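Putative endo-1,4-beta-xylanase (Bacteroides thetaiotaomicron VPI-5482, PDB 5MSX) probably hydrolyses glycosidic bonds in plant pectin, as a calcium-containing family 43 glycoside hydrolase and perhaps an arabinofuranosidase. Local coordinates at residues N23-L29 and G361-S365; D320-I325 and E455-Y459; N376-D382 and R440-I446. One frame throughout, in Å; residues are numbered along the deposited sequence.

In the fold
Contacts 1 and 2 share one calcium ion. A362 and S365 of contact 1 and E455 of contact 2 are all ligands, and F357, D360 and W454 complete the site. The two centres lie about 17 Å apart, yet E455 OE1 comes within 3.1 Å of G361 N, a probable hydrogen bond. Contact 1 joins the glycoside hydrolase family 43 region to the F5/8 type C region. The side chain of L29 is about 14 Å from another calcium ion. Contact 3 lies within the F5/8 type C region, its centre about 15 Å from that of contact 2. The W456 ring links these two by packing on A381, L442 and I444.

Contact 1. Residues N23-L29 and G361-S365; sequences NPFGNAL and GANGS. With CA (calcium ion), chain T.
F25 and G364 bring their CA atoms to 4.6 Å where two loops meet, each folded into a type I turn (N23 to G26 and A362 to S365). G364 N donates to G26 O in a weak, bent bond. A side chain at G364 would run into the carbonyl oxygens of F25 and G26, so glycine suits this close approach. N27 makes the straighter link. Its CG is anti to the backbone N (chi1 -161°), and its OD1 takes the backbone N-H of N363 at 2.8 Å from N to OD1, with 177° at the hydrogen. N363 answers with its own amide: ND2 donates to A28 O at 3.2 Å from above the carbonyl plane, and weakly to L29 O. One sound and one weak bond thus steady that amide. N23 braces its own turn. Its OD1 accepts from F25 N at 3.1 Å, an Asx turn, and its ND2 donates to G26 O at 3.1 Å. The CB atoms of A362 and S365 pack against this amide. A362 O, S365 O and S365 OG bind the calcium ion at 2.5, 2.4 and 2.6 Å. Beyond the loops, which join the family 43 and F5/8 type C regions, strand 287-293 backs the contact: F25 and A28 rest on Q287, which also bonds N363 O, and Y289 OH bonds F25 O. Strand 349-351 touches F25 through R349 and E351.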
ATOM      1  N   ASN C  23     -20.442 -38.662  24.389  1.00 23.77           N
ATOM      2  CA  ASN C  23     -19.954 -37.330  24.026  1.00 22.34           C
ATOM      3  C   ASN C  23     -20.690 -36.826  22.770  1.00 22.35           C
ATOM      4  O   ASN C  23     -20.289 -37.164  21.643  1.00 20.10           O
ATOM      5  CB  ASN C  23     -18.463 -37.370  23.722  1.00 21.16           C
ATOM      6  CG  ASN C  23     -17.944 -36.041  23.173  1.00 19.90           C
ATOM      7  OD1 ASN C  23     -18.539 -34.981  23.399  1.00 16.90           O
ATOM      8  ND2 ASN C  23     -16.813 -36.093  22.490  1.00 20.00           N
ATOM      9  N   PRO C  24     -21.742 -36.000  22.957  1.00 21.31           N
ATOM     10  CA  PRO C  24     -22.497 -35.565  21.768  1.00 22.35           C
ATOM     11  C   PRO C  24     -21.805 -34.459  20.933  1.00 20.70           C
ATOM     12  O   PRO C  24     -22.317 -34.100  19.877  1.00 18.71           O
ATOM     13  CB  PRO C  24     -23.852 -35.081  22.337  1.00 23.01           C
ATOM     14  CG  PRO C  24     -23.687 -34.956  23.819  1.00 23.27           C
ATOM     15  CD  PRO C  24     -22.358 -35.559  24.225  1.00 23.02           C
ATOM     16  N   PHE C  25     -20.670 -33.945  21.409  1.00 19.69           N
ATOM     17  CA  PHE C  25     -19.931 -32.878  20.738  1.00 19.55           C
ATOM     18  C   PHE C  25     -18.665 -33.316  20.009  1.00 18.97           C
ATOM     19  O   PHE C  25     -17.965 -32.468  19.420  1.00 19.44           O
ATOM     20  CB  PHE C  25     -19.632 -31.786  21.751  1.00 19.75           C
ATOM     21  CG  PHE C  25     -20.834 -31.395  22.525  1.00 20.49           C
ATOM     22  CD1 PHE C  25     -21.885 -30.748  21.894  1.00 21.23           C
ATOM     23  CD2 PHE C  25     -20.974 -31.761  23.848  1.00 21.23           C
ATOM     24  CE1 PHE C  25     -23.038 -30.435  22.586  1.00 20.78           C
ATOM     25  CE2 PHE C  25     -22.126 -31.458  24.538  1.00 21.36           C
ATOM     26  CZ  PHE C  25     -23.153 -30.779  23.906  1.00 20.91           C
ATOM     27  N   GLY C  26     -18.389 -34.620  20.022  1.00 18.36           N
ATOM     28  CA  GLY C  26     -17.371 -35.237  19.173  1.00 18.47           C
ATOM     29  C   GLY C  26     -16.009 -34.587  19.260  1.00 18.62           C
ATOM     30  O   GLY C  26     -15.582 -34.222  20.357  1.00 18.33           O
ATOM     31  N   ASN C  27     -15.346 -34.409  18.124  1.00 18.42           N
ATOM     32  CA  ASN C  27     -13.997 -33.837  18.124  1.00 20.63           C
ATOM     33  C   ASN C  27     -13.942 -32.461  17.448  1.00 20.88           C
ATOM     34  O   ASN C  27     -13.664 -32.344  16.255  1.00 21.85           O
ATOM     35  CB  ASN C  27     -12.968 -34.807  17.524  1.00 21.97           C
ATOM     36  CG  ASN C  27     -11.509 -34.455  17.934  1.00 25.61           C
ATOM     37  OD1 ASN C  27     -11.239 -33.614  18.820  1.00 21.34           O
ATOM     38  ND2 ASN C  27     -10.561 -35.087  17.259  1.00 28.47           N
ATOM     39  N   ALA C  28     -14.223 -31.424  18.228  1.00 20.06           N
ATOM     40  CA  ALA C  28     -14.153 -30.040  17.744  1.00 19.40           C
ATOM     41  C   ALA C  28     -12.727 -29.695  17.280  1.00 19.59           C
ATOM     42  O   ALA C  28     -11.747 -30.366  17.671  1.00 19.08           O
ATOM     43  CB  ALA C  28     -14.603 -29.096  18.848  1.00 18.71           C
ATOM     44  N   LEU C  29     -12.591 -28.656  16.465  1.00 18.53           N
ATOM     45  CA  LEU C  29     -11.281 -28.289  15.963  1.00 19.46           C
ATOM     46  C   LEU C  29     -10.350 -27.815  17.100  1.00 19.93           C
ATOM     47  O   LEU C  29      -9.233 -28.292  17.230  1.00 18.61           O
ATOM     48  CB  LEU C  29     -11.391 -27.213  14.888  1.00 20.05           C
ATOM     49  CG  LEU C  29     -10.066 -26.691  14.323  1.00 20.66           C
ATOM     50  CD1 LEU C  29      -9.313 -27.817  13.658  1.00 21.79           C
ATOM     51  CD2 LEU C  29     -10.311 -25.516  13.411  1.00 20.64           C
ATOM     52  N   GLY C 361      -8.945 -37.772  23.968  1.00 24.70           N
ATOM     53  CA  GLY C 361      -8.555 -37.309  22.616  1.00 26.09           C
ATOM     54  C   GLY C 361      -9.673 -36.583  21.819  1.00 26.08           C
ATOM     55  O   GLY C 361      -9.521 -36.364  20.626  1.00 25.59           O
ATOM     56  N   ALA C 362     -10.770 -36.186  22.468  1.00 23.72           N
ATOM     57  CA  ALA C 362     -11.834 -35.398  21.796  1.00 22.10           C
ATOM     58  C   ALA C 362     -11.916 -33.992  22.380  1.00 21.18           C
ATOM     59  O   ALA C 362     -12.078 -33.812  23.580  1.00 22.08           O
ATOM     60  CB  ALA C 362     -13.162 -36.112  21.937  1.00 22.71           C
ATOM     61  N   ASN C 363     -11.807 -32.981  21.532  1.00 19.87           N
ATOM     62  CA  ASN C 363     -11.932 -31.592  21.959  1.00 18.87           C
ATOM     63  C   ASN C 363     -13.353 -31.143  22.274  1.00 17.69           C
ATOM     64  O   ASN C 363     -13.521 -30.042  22.788  1.00 17.86           O
ATOM     65  CB  ASN C 363     -11.360 -30.658  20.905  1.00 19.62           C
ATOM     66  CG  ASN C 363      -9.857 -30.755  20.795  1.00 20.60           C
ATOM     67  OD1 ASN C 363      -9.209 -31.217  21.694  1.00 21.41           O
ATOM     68  ND2 ASN C 363      -9.307 -30.297  19.685  1.00 21.02           N
ATOM     69  N   GLY C 364     -14.355 -31.961  21.950  1.00 16.77           N
ATOM     70  CA  GLY C 364     -15.730 -31.688  22.314  1.00 17.27           C
ATOM     71  C   GLY C 364     -16.118 -32.099  23.719  1.00 18.10           C
ATOM     72  O   GLY C 364     -17.173 -31.704  24.194  1.00 17.07           O
ATOM     73  N   SER C 365     -15.273 -32.895  24.388  1.00 18.60           N
ATOM     74  CA  SER C 365     -15.569 -33.337  25.741  1.00 19.92           C
ATOM     75  C   SER C 365     -14.590 -32.804  26.783  1.00 20.89           C
ATOM     76  O   SER C 365     -13.401 -32.590  26.497  1.00 19.47           O
ATOM     77  CB  SER C 365     -15.561 -34.843  25.787  1.00 20.84           C
ATOM     78  OG  SER C 365     -14.282 -35.370  25.520  1.00 21.07           O
TER
HETATM   79 CA    CA T 502     -11.902 -34.414  25.944  1.00 34.83          CA

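Contact 2. Residues D320-I325 and E455-Y459; sequences DKKMKI and EWNIY. With CA (calcium ion), chain T.
M323 N donates to I458 O at 2.9 Å, a nearly straight bond with 173° at the hydrogen. It pins segment 320-325 to the end of strand 452-458. A second polar link lies beside it. K322 NZ reaches N457 OD1 at 3.2 Å, coming from above the amide's carbonyl plane. The K322 chain leaves with CG anti to the backbone N (chi1 -158°) and bends at chi3, which lays its CD and CE along N457 OD1. E455 OE1 is 4.4 Å from K322 NZ, beyond a salt bridge, but its charge, shared with the calcium ion, may weakly favour the ammonium. A leucine in place of N457 would probably leave the K322 ammonium without its oxygen partner and free to swing away. E455 OE2 binds the calcium ion at 2.6 Å. The apolar part centres on I458. Its CG2 meets M323 CG at 3.9 Å, and its CD1 meets I325 CD1 at 3.8 Å; each pair of side chains crosses at about a right angle. I458 CD1 also sits over one face of W456. At the other end, K321 O meets the edge of the Y459 ring, 3.4 Å from CD1. Y459 also makes a cation-pi contact with R391. Strand 452-458 pairs antiparallel with 386-396 and, through E455, reaches the calcium site, an arrangement consistent with the beta-sandwich fold of F5/8 type C domains.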
ATOM      1  N   ASP C 320       5.618 -36.124  18.851  1.00 48.80           N
ATOM      2  CA  ASP C 320       5.762 -37.254  19.730  1.00 51.76           C
ATOM      3  C   ASP C 320       4.455 -37.990  19.902  1.00 51.92           C
ATOM      4  O   ASP C 320       3.380 -37.400  19.855  1.00 52.36           O
ATOM      5  CB  ASP C 320       6.326 -36.780  21.044  1.00 54.67           C
ATOM      6  CG  ASP C 320       7.630 -36.070  20.851  1.00 55.45           C
ATOM      7  OD1 ASP C 320       8.554 -36.732  20.340  1.00 62.22           O
ATOM      8  OD2 ASP C 320       7.717 -34.861  21.152  1.00 52.42           O
ATOM      9  N   LYS C 321       4.580 -39.301  20.056  1.00 54.00           N
ATOM     10  CA  LYS C 321       3.466 -40.179  20.308  1.00 55.60           C
ATOM     11  C   LYS C 321       3.069 -40.021  21.782  1.00 55.00           C
ATOM     12  O   LYS C 321       3.916 -39.768  22.644  1.00 52.93           O
ATOM     13  CB  LYS C 321       3.876 -41.621  19.971  1.00 59.51           C
ATOM     14  CG  LYS C 321       2.872 -42.709  20.308  1.00 64.86           C
ATOM     15  CD  LYS C 321       1.612 -42.627  19.465  1.00 67.70           C
ATOM     16  CE  LYS C 321       0.478 -43.412  20.108  1.00 71.49           C
ATOM     17  NZ  LYS C 321      -0.826 -43.134  19.444  1.00 75.11           N
ATOM     18  N   LYS C 322       1.780 -40.194  22.052  1.00 52.58           N
ATOM     19  CA  LYS C 322       1.180 -39.935  23.352  1.00 52.18           C
ATOM     20  C   LYS C 322       1.158 -41.212  24.215  1.00 50.13           C
ATOM     21  O   LYS C 322       0.994 -42.320  23.695  1.00 46.91           O
ATOM     22  CB  LYS C 322      -0.241 -39.424  23.114  1.00 55.27           C
ATOM     23  CG  LYS C 322      -0.851 -38.630  24.247  1.00 59.15           C
ATOM     24  CD  LYS C 322      -2.372 -38.572  24.129  1.00 62.26           C
ATOM     25  CE  LYS C 322      -2.830 -37.977  22.807  1.00 63.99           C
ATOM     26  NZ  LYS C 322      -4.281 -37.633  22.822  1.00 67.93           N
ATOM     27  N   MET C 323       1.297 -41.050  25.535  1.00 52.55           N
ATOM     28  CA  MET C 323       1.278 -42.188  26.475  1.00 52.44           C
ATOM     29  C   MET C 323      -0.149 -42.676  26.739  1.00 49.84           C
ATOM     30  O   MET C 323      -1.058 -41.862  26.893  1.00 45.00           O
ATOM     31  CB  MET C 323       1.908 -41.792  27.810  1.00 55.74           C
ATOM     32  CG  MET C 323       3.304 -41.195  27.706  1.00 59.35           C
ATOM     33  SD  MET C 323       4.354 -41.612  29.115  1.00 60.99           S
ATOM     34  CE  MET C 323       4.708 -43.306  28.660  1.00 57.35           C
ATOM     35  N   LYS C 324      -0.332 -43.995  26.793  1.00 48.61           N
ATOM     36  CA  LYS C 324      -1.623 -44.604  27.109  1.00 49.22           C
ATOM     37  C   LYS C 324      -1.891 -44.482  28.609  1.00 51.26           C
ATOM     38  O   LYS C 324      -1.178 -45.079  29.415  1.00 60.43           O
ATOM     39  CB  LYS C 324      -1.649 -46.081  26.704  1.00 46.62           C
ATOM     40  N   ILE C 325      -2.898 -43.693  28.975  1.00 49.80           N
ATOM     41  CA  ILE C 325      -3.344 -43.554  30.362  1.00 47.14           C
ATOM     42  C   ILE C 325      -4.281 -44.719  30.705  1.00 47.51           C
ATOM     43  O   ILE C 325      -5.137 -45.089  29.900  1.00 48.87           O
ATOM     44  CB  ILE C 325      -3.994 -42.172  30.599  1.00 48.77           C
ATOM     45  CG1 ILE C 325      -2.918 -41.088  30.465  1.00 48.92           C
ATOM     46  CG2 ILE C 325      -4.653 -42.099  31.976  1.00 51.00           C
ATOM     47  CD1 ILE C 325      -3.430 -39.665  30.538  1.00 49.91           C
ATOM     48  N   GLU C 455      -8.563 -31.505  27.320  1.00 26.26           N
ATOM     49  CA  GLU C 455      -7.570 -32.521  26.930  1.00 28.39           C
ATOM     50  C   GLU C 455      -6.315 -32.411  27.774  1.00 29.13           C
ATOM     51  O   GLU C 455      -5.848 -31.307  28.050  1.00 29.79           O
ATOM     52  CB  GLU C 455      -7.179 -32.435  25.435  1.00 32.25           C
ATOM     53  CG  GLU C 455      -8.138 -33.140  24.471  1.00 36.37           C
ATOM     54  CD  GLU C 455      -8.379 -34.602  24.858  1.00 41.29           C
ATOM     55  OE1 GLU C 455      -7.386 -35.346  24.982  1.00 45.17           O
ATOM     56  OE2 GLU C 455      -9.548 -35.006  25.081  1.00 41.56           O
ATOM     57  N   TRP C 456      -5.770 -33.561  28.166  1.00 29.08           N
ATOM     58  CA  TRP C 456      -4.557 -33.620  28.975  1.00 30.95           C
ATOM     59  C   TRP C 456      -3.703 -34.679  28.331  1.00 30.15           C
ATOM     60  O   TRP C 456      -4.013 -35.871  28.397  1.00 31.02           O
ATOM     61  CB  TRP C 456      -4.875 -33.942  30.434  1.00 32.38           C
ATOM     62  CG  TRP C 456      -3.695 -34.030  31.390  1.00 37.51           C
ATOM     63  CD1 TRP C 456      -2.422 -33.566  31.190  1.00 40.55           C
ATOM     64  CD2 TRP C 456      -3.708 -34.596  32.711  1.00 38.88           C
ATOM     65  NE1 TRP C 456      -1.636 -33.839  32.292  1.00 41.47           N
ATOM     66  CE2 TRP C 456      -2.403 -34.464  33.240  1.00 41.80           C
ATOM     67  CE3 TRP C 456      -4.692 -35.218  33.492  1.00 39.12           C
ATOM     68  CZ2 TRP C 456      -2.061 -34.914  34.526  1.00 42.03           C
ATOM     69  CZ3 TRP C 456      -4.353 -35.664  34.767  1.00 42.12           C
ATOM     70  CH2 TRP C 456      -3.046 -35.513  35.269  1.00 41.38           C
ATOM     71  N   ASN C 457      -2.657 -34.227  27.658  1.00 30.68           N
ATOM     72  CA  ASN C 457      -1.782 -35.123  26.894  1.00 32.56           C
ATOM     73  C   ASN C 457      -0.472 -35.278  27.645  1.00 32.80           C
ATOM     74  O   ASN C 457       0.120 -34.286  28.096  1.00 32.55           O
ATOM     75  CB  ASN C 457      -1.523 -34.566  25.500  1.00 32.07           C
ATOM     76  CG  ASN C 457      -2.792 -34.453  24.673  1.00 30.34           C
ATOM     77  OD1 ASN C 457      -3.706 -35.240  24.797  1.00 29.72           O
ATOM     78  ND2 ASN C 457      -2.841 -33.459  23.839  1.00 31.33           N
ATOM     79  N   ILE C 458      -0.062 -36.528  27.779  1.00 35.68           N
ATOM     80  CA  ILE C 458       1.137 -36.916  28.504  1.00 38.02           C
ATOM     81  C   ILE C 458       2.045 -37.598  27.498  1.00 37.40           C
ATOM     82  O   ILE C 458       1.617 -38.501  26.793  1.00 38.39           O
ATOM     83  CB  ILE C 458       0.771 -37.868  29.655  1.00 39.89           C
ATOM     84  CG1 ILE C 458      -0.019 -37.080  30.713  1.00 40.50           C
ATOM     85  CG2 ILE C 458       2.019 -38.521  30.239  1.00 41.38           C
ATOM     86  CD1 ILE C 458      -0.425 -37.862  31.950  1.00 41.60           C
ATOM     87  N   TYR C 459       3.285 -37.135  27.418  1.00 38.39           N
ATOM     88  CA  TYR C 459       4.265 -37.680  26.493  1.00 41.62           C
ATOM     89  C   TYR C 459       5.484 -38.170  27.287  1.00 43.57           C
ATOM     90  O   TYR C 459       6.197 -39.040  26.813  1.00 42.97           O
ATOM     91  CB  TYR C 459       4.709 -36.610  25.480  1.00 42.07           C
ATOM     92  CG  TYR C 459       3.594 -35.956  24.681  1.00 40.38           C
ATOM     93  CD1 TYR C 459       3.144 -36.513  23.485  1.00 40.04           C
ATOM     94  CD2 TYR C 459       2.999 -34.765  25.117  1.00 41.81           C
ATOM     95  CE1 TYR C 459       2.128 -35.913  22.742  1.00 41.14           C
ATOM     96  CE2 TYR C 459       1.977 -34.158  24.386  1.00 41.99           C
ATOM     97  CZ  TYR C 459       1.549 -34.731  23.195  1.00 41.15           C
ATOM     98  OH  TYR C 459       0.539 -34.125  22.479  1.00 38.98           O
TER
HETATM   99 CA    CA T 502     -11.902 -34.414  25.944  1.00 34.83          CA

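Contact 3. Residues N376-D382 and R440-I446; sequences NPWIVAD and RYLRIKI
With chi1 at -177°, D382 turns its carboxylate across to the neighbouring strand, where the extended R440 side chain brings its guanidinium edge up to it. R440 NE donates to D382 OD1 at 2.9 Å, on the syn side and with 172° at the hydrogen, as part of a salt bridge. R440 NH2 adds weak bonds to both carboxylate oxygens. The Y441 ring lies alongside D382 and points the same way, with CE2 3.4 Å from D382 CG. Its OH sits over one face of the guanidinium, offset toward the rim. R440 and Y441 form a classic beta bulge. The two strands run antiparallel in the F5/8 type C domain, with I379/I444 and A381/L442 as hydrogen-bonded pairs. I446 N adds a bond to P377 O at 3.0 Å. On the face with D382 and Y441, V380 touches two residues of the partner strand: CG1 meets the edge of the Y441 ring, and CG2 lies 3.9 Å from R443 CD. W378 CB packs on K445 CG at 4.0 Å. The R443 guanidinium lies over W378 at long range, at most a weak attraction; R443 NE forms a salt bridge with E408. The other face carries I379, A381, L442 and I444. There W456 of strand 452-458 packs on A381, L442 and I444, and I453 on I379. Strand 325-330 pairs with 378-383, and strands 386-396 and 403-410 with 438-448.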
ATOM      1  N   ASN C 376      -8.791 -26.086  45.670  1.00 57.51           N
ATOM      2  CA  ASN C 376      -7.930 -27.141  45.092  1.00 58.17           C
ATOM      3  C   ASN C 376      -8.719 -28.362  44.573  1.00 52.46           C
ATOM      4  O   ASN C 376      -8.540 -29.479  45.081  1.00 52.54           O
ATOM      5  CB  ASN C 376      -6.873 -27.626  46.099  1.00 61.04           C
ATOM      6  CG  ASN C 376      -5.863 -26.570  46.444  1.00 63.33           C
ATOM      7  OD1 ASN C 376      -6.050 -25.381  46.171  1.00 63.53           O
ATOM      8  ND2 ASN C 376      -4.775 -27.000  47.061  1.00 70.36           N
ATOM      9  N   PRO C 377      -9.608 -28.151  43.577  1.00 45.54           N
ATOM     10  CA  PRO C 377     -10.087 -29.304  42.817  1.00 41.13           C
ATOM     11  C   PRO C 377      -8.904 -29.990  42.171  1.00 38.96           C
ATOM     12  O   PRO C 377      -7.927 -29.323  41.829  1.00 40.18           O
ATOM     13  CB  PRO C 377     -11.008 -28.686  41.753  1.00 41.82           C
ATOM     14  CG  PRO C 377     -10.731 -27.227  41.754  1.00 42.69           C
ATOM     15  CD  PRO C 377     -10.234 -26.895  43.127  1.00 44.24           C
ATOM     16  N   TRP C 378      -8.968 -31.306  42.021  1.00 36.63           N
ATOM     17  CA  TRP C 378      -7.850 -32.023  41.450  1.00 34.94           C
ATOM     18  C   TRP C 378      -8.288 -33.220  40.636  1.00 33.11           C
ATOM     19  O   TRP C 378      -9.402 -33.733  40.789  1.00 32.18           O
ATOM     20  CB  TRP C 378      -6.852 -32.434  42.547  1.00 35.88           C
ATOM     21  CG  TRP C 378      -7.464 -33.245  43.658  1.00 35.09           C
ATOM     22  CD1 TRP C 378      -7.830 -32.793  44.891  1.00 34.97           C
ATOM     23  CD2 TRP C 378      -7.780 -34.645  43.627  1.00 33.06           C
ATOM     24  NE1 TRP C 378      -8.351 -33.821  45.628  1.00 36.42           N
ATOM     25  CE2 TRP C 378      -8.328 -34.971  44.882  1.00 35.77           C
ATOM     26  CE3 TRP C 378      -7.646 -35.656  42.661  1.00 33.23           C
ATOM     27  CZ2 TRP C 378      -8.764 -36.271  45.200  1.00 36.46           C
ATOM     28  CZ3 TRP C 378      -8.077 -36.941  42.967  1.00 35.90           C
ATOM     29  CH2 TRP C 378      -8.640 -37.237  44.230  1.00 36.31           C
ATOM     30  N   ILE C 379      -7.381 -33.649  39.763  1.00 31.02           N
ATOM     31  CA  ILE C 379      -7.563 -34.829  38.920  1.00 31.16           C
ATOM     32  C   ILE C 379      -6.237 -35.578  38.882  1.00 30.01           C
ATOM     33  O   ILE C 379      -5.182 -34.955  38.948  1.00 31.93           O
ATOM     34  CB  ILE C 379      -8.054 -34.417  37.491  1.00 30.97           C
ATOM     35  CG1 ILE C 379      -8.275 -35.640  36.602  1.00 32.06           C
ATOM     36  CG2 ILE C 379      -7.110 -33.412  36.830  1.00 29.98           C
ATOM     37  CD1 ILE C 379      -9.180 -35.375  35.398  1.00 33.38           C
ATOM     38  N   VAL C 380      -6.304 -36.896  38.750  1.00 31.77           N
ATOM     39  CA  VAL C 380      -5.139 -37.766  38.774  1.00 31.84           C
ATOM     40  C   VAL C 380      -5.158 -38.677  37.565  1.00 32.23           C
ATOM     41  O   VAL C 380      -6.138 -39.365  37.339  1.00 32.33           O
ATOM     42  CB  VAL C 380      -5.168 -38.684  40.031  1.00 32.76           C
ATOM     43  CG1 VAL C 380      -4.270 -39.920  39.877  1.00 32.73           C
ATOM     44  CG2 VAL C 380      -4.795 -37.911  41.287  1.00 32.90           C
ATOM     45  N   ALA C 381      -4.049 -38.732  36.843  1.00 32.16           N
ATOM     46  CA  ALA C 381      -3.866 -39.713  35.813  1.00 34.43           C
ATOM     47  C   ALA C 381      -2.993 -40.848  36.359  1.00 37.72           C
ATOM     48  O   ALA C 381      -1.948 -40.587  36.970  1.00 36.03           O
ATOM     49  CB  ALA C 381      -3.211 -39.081  34.604  1.00 35.88           C
ATOM     50  N   ASP C 382      -3.443 -42.086  36.124  1.00 38.00           N
ATOM     51  CA  ASP C 382      -2.746 -43.304  36.494  1.00 41.50           C
ATOM     52  C   ASP C 382      -2.282 -44.034  35.238  1.00 45.04           C
ATOM     53  O   ASP C 382      -3.061 -44.746  34.580  1.00 44.24           O
ATOM     54  CB  ASP C 382      -3.669 -44.226  37.321  1.00 43.43           C
ATOM     55  CG  ASP C 382      -2.967 -45.519  37.816  1.00 43.52           C
ATOM     56  OD1 ASP C 382      -1.777 -45.764  37.548  1.00 41.44           O
ATOM     57  OD2 ASP C 382      -3.625 -46.302  38.497  1.00 41.55           O
ATOM     58  N   ARG C 440       4.420 -42.863  38.297  1.00 43.93           N
ATOM     59  CA  ARG C 440       3.235 -43.630  37.938  1.00 43.05           C
ATOM     60  C   ARG C 440       1.985 -42.764  37.807  1.00 40.23           C
ATOM     61  O   ARG C 440       1.218 -42.937  36.861  1.00 42.99           O
ATOM     62  CB  ARG C 440       2.976 -44.753  38.935  1.00 45.50           C
ATOM     63  CG  ARG C 440       1.728 -45.521  38.558  1.00 46.28           C
ATOM     64  CD  ARG C 440       1.541 -46.824  39.272  1.00 46.92           C
ATOM     65  NE  ARG C 440       0.203 -47.331  38.991  1.00 46.70           N
ATOM     66  CZ  ARG C 440      -0.224 -48.547  39.302  1.00 46.41           C
ATOM     67  NH1 ARG C 440       0.573 -49.408  39.926  1.00 45.30           N
ATOM     68  NH2 ARG C 440      -1.462 -48.902  38.987  1.00 44.35           N
ATOM     69  N   TYR C 441       1.785 -41.870  38.770  1.00 38.77           N
ATOM     70  CA  TYR C 441       0.627 -41.009  38.844  1.00 39.53           C
ATOM     71  C   TYR C 441       1.060 -39.572  38.627  1.00 38.39           C
ATOM     72  O   TYR C 441       2.137 -39.180  39.067  1.00 36.91           O
ATOM     73  CB  TYR C 441      -0.040 -41.103  40.222  1.00 39.77           C
ATOM     74  CG  TYR C 441      -0.383 -42.501  40.625  1.00 43.53           C
ATOM     75  CD1 TYR C 441       0.576 -43.339  41.192  1.00 47.40           C
ATOM     76  CD2 TYR C 441      -1.663 -43.000  40.447  1.00 45.95           C
ATOM     77  CE1 TYR C 441       0.264 -44.642  41.559  1.00 48.33           C
ATOM     78  CE2 TYR C 441      -1.984 -44.298  40.811  1.00 47.44           C
ATOM     79  CZ  TYR C 441      -1.020 -45.108  41.370  1.00 48.18           C
ATOM     80  OH  TYR C 441      -1.340 -46.390  41.722  1.00 52.63           O
ATOM     81  N   LEU C 442       0.204 -38.795  37.960  1.00 36.62           N
ATOM     82  CA  LEU C 442       0.310 -37.340  37.926  1.00 36.08           C
ATOM     83  C   LEU C 442      -0.952 -36.775  38.501  1.00 34.32           C
ATOM     84  O   LEU C 442      -2.018 -37.377  38.367  1.00 32.55           O
ATOM     85  CB  LEU C 442       0.430 -36.805  36.500  1.00 40.26           C
ATOM     86  CG  LEU C 442       1.812 -36.507  35.938  1.00 44.31           C
ATOM     87  CD1 LEU C 442       2.597 -37.804  35.754  1.00 47.85           C
ATOM     88  CD2 LEU C 442       1.686 -35.725  34.631  1.00 42.88           C
ATOM     89  N   ARG C 443      -0.834 -35.583  39.070  1.00 33.10           N
ATOM     90  CA  ARG C 443      -1.956 -34.891  39.613  1.00 35.03           C
ATOM     91  C   ARG C 443      -1.825 -33.420  39.344  1.00 35.33           C
ATOM     92  O   ARG C 443      -0.754 -32.842  39.538  1.00 35.04           O
ATOM     93  CB  ARG C 443      -2.040 -35.106  41.133  1.00 37.85           C
ATOM     94  CG  ARG C 443      -3.184 -34.355  41.798  1.00 39.02           C
ATOM     95  CD  ARG C 443      -3.445 -34.849  43.218  1.00 42.62           C
ATOM     96  NE  ARG C 443      -2.526 -34.251  44.190  1.00 44.26           N
ATOM     97  CZ  ARG C 443      -2.307 -34.716  45.422  1.00 46.82           C
ATOM     98  NH1 ARG C 443      -2.927 -35.805  45.868  1.00 46.26           N
ATOM     99  NH2 ARG C 443      -1.456 -34.084  46.223  1.00 46.06           N
ATOM    100  N   ILE C 444      -2.941 -32.816  38.965  1.00 33.98           N
ATOM    101  CA  ILE C 444      -3.046 -31.372  38.793  1.00 34.87           C
ATOM    102  C   ILE C 444      -3.952 -30.895  39.892  1.00 34.17           C
ATOM    103  O   ILE C 444      -4.993 -31.489  40.097  1.00 38.74           O
ATOM    104  CB  ILE C 444      -3.685 -31.026  37.437  1.00 33.78           C
ATOM    105  CG1 ILE C 444      -2.766 -31.475  36.311  1.00 34.81           C
ATOM    106  CG2 ILE C 444      -3.999 -29.532  37.318  1.00 34.42           C
ATOM    107  CD1 ILE C 444      -3.518 -31.916  35.086  1.00 36.79           C
ATOM    108  N   LYS C 445      -3.553 -29.853  40.613  1.00 34.85           N
ATOM    109  CA  LYS C 445      -4.471 -29.149  41.498  1.00 40.00           C
ATOM    110  C   LYS C 445      -4.668 -27.770  40.909  1.00 35.24           C
ATOM    111  O   LYS C 445      -3.701 -27.107  40.594  1.00 35.01           O
ATOM    112  CB  LYS C 445      -3.909 -29.017  42.925  1.00 45.19           C
ATOM    113  CG  LYS C 445      -3.602 -30.330  43.633  1.00 50.38           C
ATOM    114  CD  LYS C 445      -3.360 -30.119  45.134  1.00 53.09           C
ATOM    115  CE  LYS C 445      -1.935 -29.666  45.414  1.00 57.14           C
ATOM    116  NZ  LYS C 445      -1.809 -28.930  46.705  1.00 61.99           N
ATOM    117  N   ILE C 446      -5.908 -27.325  40.798  1.00 33.22           N
ATOM    118  CA  ILE C 446      -6.203 -26.060  40.166  1.00 33.61           C
ATOM    119  C   ILE C 446      -6.397 -25.018  41.255  1.00 34.97           C
ATOM    120  O   ILE C 446      -7.236 -25.180  42.130  1.00 40.72           O
ATOM    121  CB  ILE C 446      -7.432 -26.165  39.228  1.00 33.16           C
ATOM    122  CG1 ILE C 446      -7.180 -27.256  38.182  1.00 32.88           C
ATOM    123  CG2 ILE C 446      -7.708 -24.826  38.542  1.00 33.04           C
ATOM    124  CD1 ILE C 446      -8.324 -27.530  37.232  1.00 34.20           C
TER